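Local structure of hypothetical protein (Mus musculus, 1VKB) at residues I16-G20 with C74-E78; T21-P27 with S144-E148; F42-T48 with V107-E113; C47-P53 with P69-V75. The protein probably acts as a gamma-glutamylamine cyclotransferase of the AIG2-like family. All blocks are in the same frame, centred on the assembly; numbering follows the deposited sequence.

Interaction 1: I16-G20 with C74-E78; sequences IFVYG and CVTGE. With FMT (formic acid), chain C.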
# COMPACT_ATOMS: atom_id res chain seq x y z
N ILE A 16 -6.66 -3.96 -6.26
CA ILE A 16 -5.66 -3.72 -5.25
C ILE A 16 -5.92 -2.42 -4.56
O ILE A 16 -6.58 -1.52 -5.11
CB ILE A 16 -4.21 -3.75 -5.83
CG1 ILE A 16 -3.90 -2.52 -6.74
CG2 ILE A 16 -3.91 -5.07 -6.60
CD1 ILE A 16 -2.44 -2.47 -7.04
N PHE A 17 -5.39 -2.30 -3.35
CA PHE A 17 -5.49 -1.10 -2.55
C PHE A 17 -4.08 -0.73 -2.12
O PHE A 17 -3.39 -1.53 -1.51
CB PHE A 17 -6.36 -1.39 -1.35
CG PHE A 17 -6.43 -0.29 -0.33
CD1 PHE A 17 -7.30 0.77 -0.47
CD2 PHE A 17 -5.68 -0.38 0.83
CE1 PHE A 17 -7.39 1.74 0.53
CE2 PHE A 17 -5.79 0.59 1.81
CZ PHE A 17 -6.64 1.61 1.66
N VAL A 18 -3.67 0.46 -2.52
CA VAL A 18 -2.35 1.01 -2.23
C VAL A 18 -2.47 2.18 -1.26
O VAL A 18 -3.35 3.04 -1.37
CB VAL A 18 -1.56 1.37 -3.51
CG1 VAL A 18 -1.34 0.09 -4.33
CG2 VAL A 18 -2.20 2.45 -4.32
N TYR A 19 -1.59 2.16 -0.28
CA TYR A 19 -1.62 3.11 0.83
C TYR A 19 -0.33 3.91 0.93
O TYR A 19 -0.28 4.87 1.67
CB TYR A 19 -1.85 2.38 2.16
CG TYR A 19 -0.81 1.33 2.43
CD1 TYR A 19 0.41 1.66 3.02
CD2 TYR A 19 -1.05 0.00 2.09
CE1 TYR A 19 1.37 0.70 3.21
CE2 TYR A 19 -0.10 -0.94 2.26
CZ TYR A 19 1.13 -0.58 2.83
OH TYR A 19 2.10 -1.53 3.06
N GLY A 20 0.72 3.47 0.23
CA GLY A 20 2.03 4.04 0.43
C GLY A 20 2.57 4.78 -0.76
O GLY A 20 1.94 5.70 -1.33
N CYS A 74 -7.96 2.53 10.80
CA CYS A 74 -8.33 2.20 9.44
C CYS A 74 -7.42 3.08 8.59
O CYS A 74 -7.18 4.26 8.93
CB CYS A 74 -9.81 2.44 9.17
SG CYS A 74 -10.30 4.04 8.51
N VAL A 75 -6.81 2.49 7.58
CA VAL A 75 -5.79 3.16 6.76
C VAL A 75 -6.40 3.54 5.41
O VAL A 75 -7.05 2.72 4.77
CB VAL A 75 -4.56 2.27 6.60
CG1 VAL A 75 -3.59 2.80 5.56
CG2 VAL A 75 -3.82 2.17 7.95
N THR A 76 -6.19 4.79 4.99
CA THR A 76 -6.76 5.30 3.75
C THR A 76 -5.83 4.99 2.58
O THR A 76 -4.61 4.82 2.75
CB THR A 76 -7.03 6.86 3.82
OG1 THR A 76 -5.80 7.56 3.99
CG2 THR A 76 -7.84 7.23 5.03
N GLY A 77 -6.39 4.96 1.39
CA GLY A 77 -5.60 4.67 0.21
C GLY A 77 -6.47 4.69 -1.01
O GLY A 77 -7.58 5.25 -1.01
N GLU A 78 -5.92 4.11 -2.06
CA GLU A 78 -6.53 4.18 -3.36
C GLU A 78 -6.78 2.77 -3.89
O GLU A 78 -5.95 1.87 -3.76
CB GLU A 78 -5.66 4.95 -4.32
CG GLU A 78 -5.55 6.43 -3.94
CD GLU A 78 -4.53 7.17 -4.75
OE1 GLU A 78 -3.70 6.55 -5.46
OE2 GLU A 78 -4.56 8.38 -4.63
C FMT C . 1.71 0.54 -1.16
O1 FMT C . 0.51 0.27 -0.90
O2 FMT C . 2.19 1.61 -1.60
O HOH W 1 -2.26 6.21 2.85
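Phe17 swings its ring across to the backbone of 74-78 because CG stands anti to the backbone N (chi1 173°). Its far end does the touching: CZ comes within 3.3 Å of Val75 O, which lies at the ring edge near its plane, while CE1 rests 3.4 Å from Gly77 CA. Any side chain at Gly77 would collide with this ring and with the Val18 carbonyl. Val18 forms a hydrogen-bonded antiparallel pair with Glu78, Val18 N giving to Glu78 O at 3.0 Å and Glu78 N to Val18 O at 2.9 Å. The Val18 and Glu78 side chains lie on the same face of the sheet. At Tyr19 the strand has ended; its CB packs on Val75 CG1 at 3.8 Å, and a water donates to both Tyr19 O and Thr76 O and so bridges them. One face of the Tyr19 ring carries O1 of a formic acid molecule, probably from the crystallisation liquor, which also accepts from Tyr19 N at 2.9 Å; Gly20 N reaches its other oxygen only weakly. Its place beside the Tyr19-Gly20 backbone may mark the family's substrate pocket. Tyr19 OH is fixed by Tyr127 O and Leu65 N, and Glu78 OE1 by Tyr80 OH and Arg24 N. Strand 76-82 lies between 14-18 and 40-48 in the sheet, Gly77 pairing with Gly46, while Phe17 and Tyr19 pack against strand 121-129.

Interaction 2: T21-P27 with S144-E148; sequences TLKRGQP and SYDSE. With FMT (formic acid), chain D; FMT (formic acid), chain C.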
# COMPACT_ATOMS: atom_id res chain seq x y z
N THR A 21 3.81 4.45 -1.09
CA THR A 21 4.55 5.19 -2.14
C THR A 21 3.95 4.98 -3.52
O THR A 21 4.30 5.69 -4.47
CB THR A 21 6.04 4.82 -2.20
OG1 THR A 21 6.21 3.47 -2.65
CG2 THR A 21 6.67 4.89 -0.85
N LEU A 22 3.08 3.98 -3.65
CA LEU A 22 2.37 3.69 -4.90
C LEU A 22 1.17 4.57 -5.22
O LEU A 22 0.72 4.58 -6.37
CB LEU A 22 1.98 2.21 -5.01
CG LEU A 22 3.15 1.23 -5.05
CD1 LEU A 22 2.63 -0.20 -4.89
CD2 LEU A 22 3.94 1.34 -6.30
N LYS A 23 0.65 5.30 -4.24
CA LYS A 23 -0.46 6.20 -4.44
C LYS A 23 -0.16 7.34 -5.41
O LYS A 23 1.00 7.78 -5.55
CB LYS A 23 -0.89 6.85 -3.12
CG LYS A 23 -1.51 5.91 -2.08
CD LYS A 23 -2.20 6.72 -0.93
CE LYS A 23 -1.22 7.62 -0.17
NZ LYS A 23 -1.92 8.36 0.95
N ARG A 24 -1.21 7.87 -6.03
CA ARG A 24 -1.11 9.12 -6.80
C ARG A 24 -0.39 10.15 -5.99
O ARG A 24 -0.64 10.31 -4.80
CB ARG A 24 -2.49 9.65 -7.19
CG ARG A 24 -3.13 8.88 -8.32
CD ARG A 24 -4.47 9.42 -8.73
NE ARG A 24 -4.87 8.87 -10.02
CZ ARG A 24 -6.00 9.21 -10.63
NH1 ARG A 24 -6.83 10.05 -10.05
NH2 ARG A 24 -6.31 8.69 -11.80
N GLY A 25 0.55 10.82 -6.61
CA GLY A 25 1.27 11.87 -5.95
C GLY A 25 2.34 11.45 -5.00
O GLY A 25 2.97 12.31 -4.35
N GLN A 26 2.56 10.15 -4.88
CA GLN A 26 3.60 9.62 -4.01
C GLN A 26 4.80 9.08 -4.82
O GLN A 26 4.70 8.89 -6.06
CB GLN A 26 2.99 8.59 -3.05
CG GLN A 26 1.96 9.24 -2.08
CD GLN A 26 2.57 10.30 -1.22
OE1 GLN A 26 3.65 10.10 -0.74
NE2 GLN A 26 1.84 11.39 -0.98
N PRO A 27 5.95 8.91 -4.18
CA PRO A 27 7.20 8.81 -4.96
C PRO A 27 7.35 7.66 -5.97
O PRO A 27 8.13 7.82 -6.92
CB PRO A 27 8.29 8.76 -3.87
CG PRO A 27 7.64 9.40 -2.66
CD PRO A 27 6.21 9.00 -2.73
N SER A 144 -2.88 7.75 7.31
CA SER A 144 -2.56 7.88 5.90
C SER A 144 -1.08 8.18 5.74
O SER A 144 -0.44 8.73 6.65
CB SER A 144 -3.41 8.94 5.20
OG SER A 144 -3.15 10.24 5.62
N TYR A 145 -0.57 7.88 4.54
CA TYR A 145 0.83 8.12 4.20
C TYR A 145 1.02 9.27 3.20
O TYR A 145 0.38 9.30 2.13
CB TYR A 145 1.43 6.88 3.57
CG TYR A 145 2.85 7.09 3.07
CD1 TYR A 145 3.90 7.20 3.94
CD2 TYR A 145 3.12 7.20 1.69
CE1 TYR A 145 5.25 7.43 3.46
CE2 TYR A 145 4.39 7.39 1.22
CZ TYR A 145 5.45 7.52 2.10
OH TYR A 145 6.71 7.71 1.60
N ASP A 146 1.95 10.15 3.52
CA ASP A 146 2.47 11.16 2.61
C ASP A 146 3.95 11.28 2.84
O ASP A 146 4.37 11.70 3.94
CB ASP A 146 1.76 12.52 2.88
CG ASP A 146 2.20 13.63 1.97
OD1 ASP A 146 2.96 13.47 0.97
OD2 ASP A 146 1.82 14.77 2.23
N SER A 147 4.75 10.96 1.82
CA SER A 147 6.19 11.13 1.91
C SER A 147 6.59 12.53 2.38
O SER A 147 7.56 12.68 3.11
CB SER A 147 6.83 10.81 0.56
OG SER A 147 8.23 10.94 0.65
N GLU A 148 5.83 13.57 1.99
CA GLU A 148 6.13 14.97 2.37
C GLU A 148 5.41 15.45 3.65
O GLU A 148 5.32 16.67 3.93
CB GLU A 148 5.78 15.89 1.17
CG GLU A 148 6.58 15.60 -0.07
CD GLU A 148 8.07 15.94 0.05
OE1 GLU A 148 8.40 16.85 0.78
OE2 GLU A 148 8.92 15.29 -0.59
C FMT D . -3.19 6.62 -12.15
O1 FMT D . -4.22 6.59 -12.81
O2 FMT D . -2.84 7.62 -11.55
C FMT C . 1.71 0.54 -1.16
O1 FMT C . 0.51 0.27 -0.90
O2 FMT C . 2.19 1.61 -1.60
O HOH W 1 -2.26 6.21 2.85
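A type II beta turn, Lys23 to Gln26, meets an Asx turn headed by Asp146, just beyond the Tyr-Gly-Thr-Leu segment that holds one formic acid molecule, with Leu22 N among its donors. The amide of Gln26, bent at chi2 (-61°), uses both ends: OE1 accepts from Ser147 N at 2.9 Å in a nearly straight bond, and NE2 gives to Asp146 OD1 at 3.1 Å. The amide and carboxylate planes stand almost perpendicular (86°), and NE2 meets OD1 from above the carboxylate plane, while Glu148 N, closing the Asx turn, comes from its opposite face. An alanine in place of Gln26 would remove both bonds and is likely to leave Ser147 N without its mate and the Asp146 carboxylate gripped from one face alone. On one flank, Thr21 CG2 touches Tyr145 OH at 3.7 Å; on another, Pro27 CG lies against Ser147 CB at 3.6 Å. Outside the contact, Thr21 OG1 bonds to Asn28 and Ser147 OG to Tyr155 N. Lys23, kinked at chi3, brings NZ to a lone pair of Tyr145 O at 2.8 Å, and the same ammonium gives a second proton to a water that also accepts from Tyr145 N.

Interaction 3: F42-T48 with V107-E113; sequences FRGRGCT and VQVLEWE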
# COMPACT_ATOMS: atom_id res chain seq x y z
N PHE A 42 -7.16 3.49 -12.08
CA PHE A 42 -7.71 4.09 -10.85
C PHE A 42 -9.21 3.94 -10.76
O PHE A 42 -9.93 4.25 -11.71
CB PHE A 42 -7.30 5.57 -10.76
CG PHE A 42 -7.82 6.28 -9.56
CD1 PHE A 42 -7.16 6.19 -8.33
CD2 PHE A 42 -8.97 7.07 -9.65
CE1 PHE A 42 -7.62 6.89 -7.23
CE2 PHE A 42 -9.45 7.75 -8.52
CZ PHE A 42 -8.79 7.65 -7.32
N ARG A 43 -9.69 3.46 -9.62
CA ARG A 43 -11.12 3.32 -9.38
C ARG A 43 -11.70 4.20 -8.28
O ARG A 43 -12.89 4.59 -8.33
CB ARG A 43 -11.42 1.86 -9.06
CG ARG A 43 -11.20 0.94 -10.25
CD ARG A 43 -12.19 1.19 -11.36
NE ARG A 43 -11.94 0.26 -12.45
CZ ARG A 43 -11.63 0.59 -13.67
NH1 ARG A 43 -11.59 1.86 -14.05
NH2 ARG A 43 -11.38 -0.36 -14.55
N GLY A 44 -10.90 4.55 -7.29
CA GLY A 44 -11.40 5.44 -6.24
C GLY A 44 -10.57 5.42 -4.98
O GLY A 44 -9.40 5.03 -4.98
N ARG A 45 -11.16 5.88 -3.90
CA ARG A 45 -10.49 6.02 -2.60
C ARG A 45 -11.21 5.16 -1.61
O ARG A 45 -12.45 4.99 -1.69
CB ARG A 45 -10.55 7.46 -2.12
CG ARG A 45 -9.73 8.45 -2.94
CD ARG A 45 -9.79 9.87 -2.38
NE ARG A 45 -11.16 10.41 -2.37
CZ ARG A 45 -11.95 10.56 -1.29
NH1 ARG A 45 -11.54 10.21 -0.07
NH2 ARG A 45 -13.17 11.07 -1.42
N GLY A 46 -10.46 4.65 -0.63
CA GLY A 46 -11.03 3.78 0.40
C GLY A 46 -10.26 3.80 1.70
O GLY A 46 -9.23 4.49 1.81
N CYS A 47 -10.80 3.12 2.71
CA CYS A 47 -10.08 2.88 3.98
C CYS A 47 -10.28 1.43 4.35
O CYS A 47 -11.33 0.85 4.06
CB CYS A 47 -10.80 3.71 5.09
SG CYS A 47 -9.80 4.21 6.51
N THR A 48 -9.29 0.83 4.98
CA THR A 48 -9.43 -0.56 5.37
C THR A 48 -10.58 -0.67 6.34
O THR A 48 -10.81 0.24 7.15
CB THR A 48 -8.13 -1.10 5.97
OG1 THR A 48 -7.67 -0.29 7.08
CG2 THR A 48 -7.06 -1.04 4.93
N VAL A 107 -12.08 -3.37 1.94
CA VAL A 107 -11.85 -1.91 1.86
C VAL A 107 -13.19 -1.20 1.72
O VAL A 107 -14.01 -1.51 0.87
CB VAL A 107 -10.90 -1.55 0.70
CG1 VAL A 107 -10.79 -0.05 0.50
CG2 VAL A 107 -9.51 -2.20 0.88
N GLN A 108 -13.45 -0.32 2.66
CA GLN A 108 -14.61 0.53 2.60
C GLN A 108 -14.38 1.59 1.48
O GLN A 108 -13.33 2.29 1.44
CB GLN A 108 -14.83 1.20 3.95
CG GLN A 108 -16.00 2.18 3.96
CD GLN A 108 -16.09 3.01 5.22
OE1 GLN A 108 -15.13 3.12 6.00
NE2 GLN A 108 -17.26 3.61 5.43
N VAL A 109 -15.36 1.72 0.59
CA VAL A 109 -15.27 2.65 -0.53
C VAL A 109 -15.67 4.05 -0.03
O VAL A 109 -16.77 4.24 0.50
CB VAL A 109 -16.17 2.20 -1.66
CG1 VAL A 109 -16.22 3.26 -2.78
CG2 VAL A 109 -15.71 0.83 -2.17
N LEU A 110 -14.78 5.00 -0.18
CA LEU A 110 -15.07 6.40 0.19
C LEU A 110 -15.45 7.24 -1.03
O LEU A 110 -16.26 8.13 -0.94
CB LEU A 110 -13.87 7.00 0.87
CG LEU A 110 -13.43 6.27 2.14
CD1 LEU A 110 -12.19 6.96 2.68
CD2 LEU A 110 -14.54 6.21 3.17
N GLU A 111 -14.90 6.92 -2.18
CA GLU A 111 -15.22 7.58 -3.44
C GLU A 111 -14.98 6.57 -4.54
O GLU A 111 -14.04 5.78 -4.47
CB GLU A 111 -14.36 8.85 -3.61
CG GLU A 111 -14.37 9.47 -5.01
CD GLU A 111 -13.24 9.01 -5.96
OE1 GLU A 111 -12.10 8.79 -5.52
OE2 GLU A 111 -13.48 8.91 -7.19
N TRP A 112 -15.86 6.55 -5.54
CA TRP A 112 -15.70 5.64 -6.66
C TRP A 112 -15.87 6.39 -7.96
O TRP A 112 -16.85 7.11 -8.12
CB TRP A 112 -16.73 4.52 -6.59
CG TRP A 112 -16.47 3.38 -7.55
CD1 TRP A 112 -17.07 3.17 -8.77
CD2 TRP A 112 -15.56 2.29 -7.37
NE1 TRP A 112 -16.59 2.02 -9.33
CE2 TRP A 112 -15.66 1.46 -8.49
CE3 TRP A 112 -14.67 1.92 -6.34
CZ2 TRP A 112 -14.91 0.30 -8.63
CZ3 TRP A 112 -13.94 0.75 -6.48
CH2 TRP A 112 -14.07 -0.05 -7.61
N GLU A 113 -14.95 6.18 -8.91
CA GLU A 113 -15.11 6.70 -10.26
C GLU A 113 -15.70 5.62 -11.16
O GLU A 113 -15.09 4.53 -11.28
CB GLU A 113 -13.75 7.13 -10.83
CG GLU A 113 -13.15 8.32 -10.10
CD GLU A 113 -11.99 8.94 -10.84
OE1 GLU A 113 -11.56 8.42 -11.90
OE2 GLU A 113 -11.50 9.97 -10.34
O HOH W 2 -12.90 4.17 -13.05
O HOH W 3 -13.20 1.67 7.57
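Arg45 reaches across to Glu111 and Leu110. Its CB and CG pass beside Glu111 OE1, CG the nearer at 3.5 Å; CD then turns at chi3 (-61°), and NE stands 3.7 Å from the same OE1, a long salt bridge. At the tip NH2 lies 3.3 Å from Glu111 CB, and NH1 looks toward Leu110 CB at 4.1 Å. Guanidinium and carboxylate planes are only 18° apart, but at this length the attraction is probably modest. Beneath this pair the backbone forms a classic beta bulge in an antiparallel strand pair of the mixed sheet: Leu110 and Glu111 both face Arg45, whose O accepts from Leu110 N at 2.8 Å and from Glu111 N at 3.2 Å, both from one face of its carbonyl plane. The register shifts by one here, as segment 107-113 turns a corner at Leu110 from strand 101-109 into strand 111-112. Gly46, next along, has no room for a side chain, since one would run into Val107 CG1 and Gln108 O. Toward the other end, Arg43 CB sits over the face of the Trp112 six-membered ring, 3.8 Å from its centroid, a CH-pi contact; the Arg43 guanidinium goes on to a salt bridge with Glu81. Phe42 presents its ring edge to Glu113, CE2 lying 3.5 Å from OE2, with the ring and carboxylate planes 77° apart.

Interaction 4: C47-P53 with P69-V75; sequences CTVESFP and PGKGHCV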
# COMPACT_ATOMS: atom_id res chain seq x y z
N CYS A 47 -10.80 3.12 2.71
CA CYS A 47 -10.08 2.88 3.98
C CYS A 47 -10.28 1.43 4.35
O CYS A 47 -11.33 0.85 4.06
CB CYS A 47 -10.80 3.71 5.09
SG CYS A 47 -9.80 4.21 6.51
N THR A 48 -9.29 0.83 4.98
CA THR A 48 -9.43 -0.56 5.37
C THR A 48 -10.58 -0.67 6.34
O THR A 48 -10.81 0.24 7.15
CB THR A 48 -8.13 -1.10 5.97
OG1 THR A 48 -7.67 -0.29 7.08
CG2 THR A 48 -7.06 -1.04 4.93
N VAL A 49 -11.35 -1.73 6.24
CA VAL A 49 -12.43 -1.96 7.21
C VAL A 49 -11.85 -2.31 8.57
O VAL A 49 -12.27 -1.76 9.59
CB VAL A 49 -13.44 -3.03 6.71
CG1 VAL A 49 -14.36 -3.48 7.81
CG2 VAL A 49 -14.23 -2.48 5.49
N GLU A 50 -10.89 -3.22 8.59
CA GLU A 50 -10.13 -3.53 9.79
C GLU A 50 -9.05 -2.47 10.03
O GLU A 50 -8.59 -1.82 9.09
CB GLU A 50 -9.49 -4.92 9.66
CG GLU A 50 -8.70 -5.34 10.90
CD GLU A 50 -9.52 -5.40 12.20
OE1 GLU A 50 -9.73 -4.33 12.88
OE2 GLU A 50 -9.90 -6.55 12.56
N SER A 51 -8.68 -2.27 11.29
CA SER A 51 -7.57 -1.33 11.60
C SER A 51 -6.24 -2.08 11.53
O SER A 51 -6.16 -3.25 11.93
CB SER A 51 -7.77 -0.66 12.94
OG SER A 51 -7.84 -1.61 13.94
N PHE A 52 -5.20 -1.40 11.07
CA PHE A 52 -3.84 -1.95 11.07
C PHE A 52 -2.88 -0.82 11.42
O PHE A 52 -3.18 0.32 11.06
CB PHE A 52 -3.45 -2.42 9.66
CG PHE A 52 -4.30 -3.53 9.15
CD1 PHE A 52 -3.99 -4.83 9.44
CD2 PHE A 52 -5.45 -3.25 8.41
CE1 PHE A 52 -4.79 -5.87 9.00
CE2 PHE A 52 -6.24 -4.28 7.95
CZ PHE A 52 -5.92 -5.60 8.25
N PRO A 53 -1.72 -1.11 12.03
CA PRO A 53 -0.67 -0.10 12.14
C PRO A 53 -0.02 0.22 10.82
O PRO A 53 0.37 -0.70 10.08
CB PRO A 53 0.36 -0.74 13.11
CG PRO A 53 -0.35 -1.88 13.72
CD PRO A 53 -1.28 -2.38 12.64
N PRO A 69 -4.11 -7.02 12.66
CA PRO A 69 -5.48 -6.57 12.57
C PRO A 69 -6.05 -6.18 13.92
O PRO A 69 -5.82 -6.89 14.92
CB PRO A 69 -6.22 -7.75 11.91
CG PRO A 69 -5.30 -8.87 11.93
CD PRO A 69 -3.91 -8.33 12.04
N GLY A 70 -6.72 -5.03 13.97
CA GLY A 70 -7.37 -4.53 15.17
C GLY A 70 -6.47 -3.64 16.00
O GLY A 70 -6.92 -3.15 17.00
N LYS A 71 -5.22 -3.43 15.58
CA LYS A 71 -4.34 -2.44 16.16
C LYS A 71 -4.24 -1.23 15.23
O LYS A 71 -4.43 -1.35 14.02
CB LYS A 71 -2.95 -3.03 16.40
CG LYS A 71 -2.93 -4.16 17.44
CD LYS A 71 -3.54 -3.71 18.75
CE LYS A 71 -3.15 -4.62 19.91
NZ LYS A 71 -3.71 -4.14 21.23
N GLY A 72 -3.92 -0.07 15.78
CA GLY A 72 -3.78 1.12 14.93
C GLY A 72 -5.11 1.67 14.42
O GLY A 72 -6.04 1.76 15.16
N HIS A 73 -5.20 2.02 13.14
CA HIS A 73 -6.34 2.74 12.57
C HIS A 73 -6.78 2.17 11.25
O HIS A 73 -6.05 1.41 10.63
CB HIS A 73 -5.93 4.19 12.36
CG HIS A 73 -5.30 4.78 13.57
ND1 HIS A 73 -6.03 5.28 14.62
CD2 HIS A 73 -3.99 4.86 13.94
CE1 HIS A 73 -5.21 5.69 15.57
NE2 HIS A 73 -3.97 5.43 15.20
N CYS A 74 -7.96 2.53 10.80
CA CYS A 74 -8.33 2.20 9.44
C CYS A 74 -7.42 3.08 8.59
O CYS A 74 -7.18 4.26 8.93
CB CYS A 74 -9.81 2.44 9.17
SG CYS A 74 -10.30 4.04 8.51
N VAL A 75 -6.81 2.49 7.58
CA VAL A 75 -5.79 3.16 6.76
C VAL A 75 -6.40 3.54 5.41
O VAL A 75 -7.05 2.72 4.77
CB VAL A 75 -4.56 2.27 6.60
CG1 VAL A 75 -3.59 2.80 5.56
CG2 VAL A 75 -3.82 2.17 7.95
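The disulfide between Cys47 and Cys74 ties the end of strand 40-48 to the loop leading into strand 76-82. Its sulfurs, Cys47 SG and Cys74 SG, are 2.1 Å apart and the torsion about the bond is near a right angle (88°) in the conformer described; both cysteines also have a second one. Beside it, Thr48 brings its hydroxyl to the Val75 backbone, with OG1 between the backbone N and the carbonyl carbon (chi1 55°). There OG1 accepts from Val75 N at 3.0 Å and donates to Glu50 O at 2.7 Å, nearly along the C=O axis, while Thr48 N gives to Val75 O. A valine in place of Thr48 would lack this hydroxyl and would probably leave both Val75 N and Glu50 O without the mate that joins the loop to the bend. The Phe52 ring is turned so that OG1 of Thr48 lies in its plane, at its edge. Farther round, CE1 of the same ring meets Pro69 CB at 3.7 Å, ring and pyrrolidine set obliquely. Pro69 CB is also approached by Glu50, whose CG comes within 3.6 Å before the chain bends at chi2 and sends OE1 back to Ser51 N through its anti lone pair. Backbone bonds follow the side chains: Gly70 N gives to Ser51 O, and Phe52 forms a single antiparallel bridge with His73. Strand 62-66 backs this corner through Leu65, which touches Phe52 and Val75. Across the far end, Pro53 and Lys71 meet at a slant, Pro53 CG lying 3.9 Å from Lys71 CB.

How the interactions relate
Interaction 1 is the buried one, its centre about 5 Å from the chain centre, whereas the centres of interactions 3 and 4 lie about 13 Å out, mixing buried strand backbone with exposed loops. Interactions 1, 3 and 4 all work on one sheet: strand 40-48 serves both 3 and 4, and its neighbour 76-82 enters interaction 1. Interactions 1 and 4 share Cys74 and Val75. Interaction 2 joins two loops and touches interaction 1 at the formic acid, the shared water and Glu78. Chemistry follows place: backbone pairing and aromatic packing inside, strand ladder with charged fringes in 3, side-chain amide and ammonium bonds in 2, and a covalent link with a hydroxyl that both accepts and donates in 4.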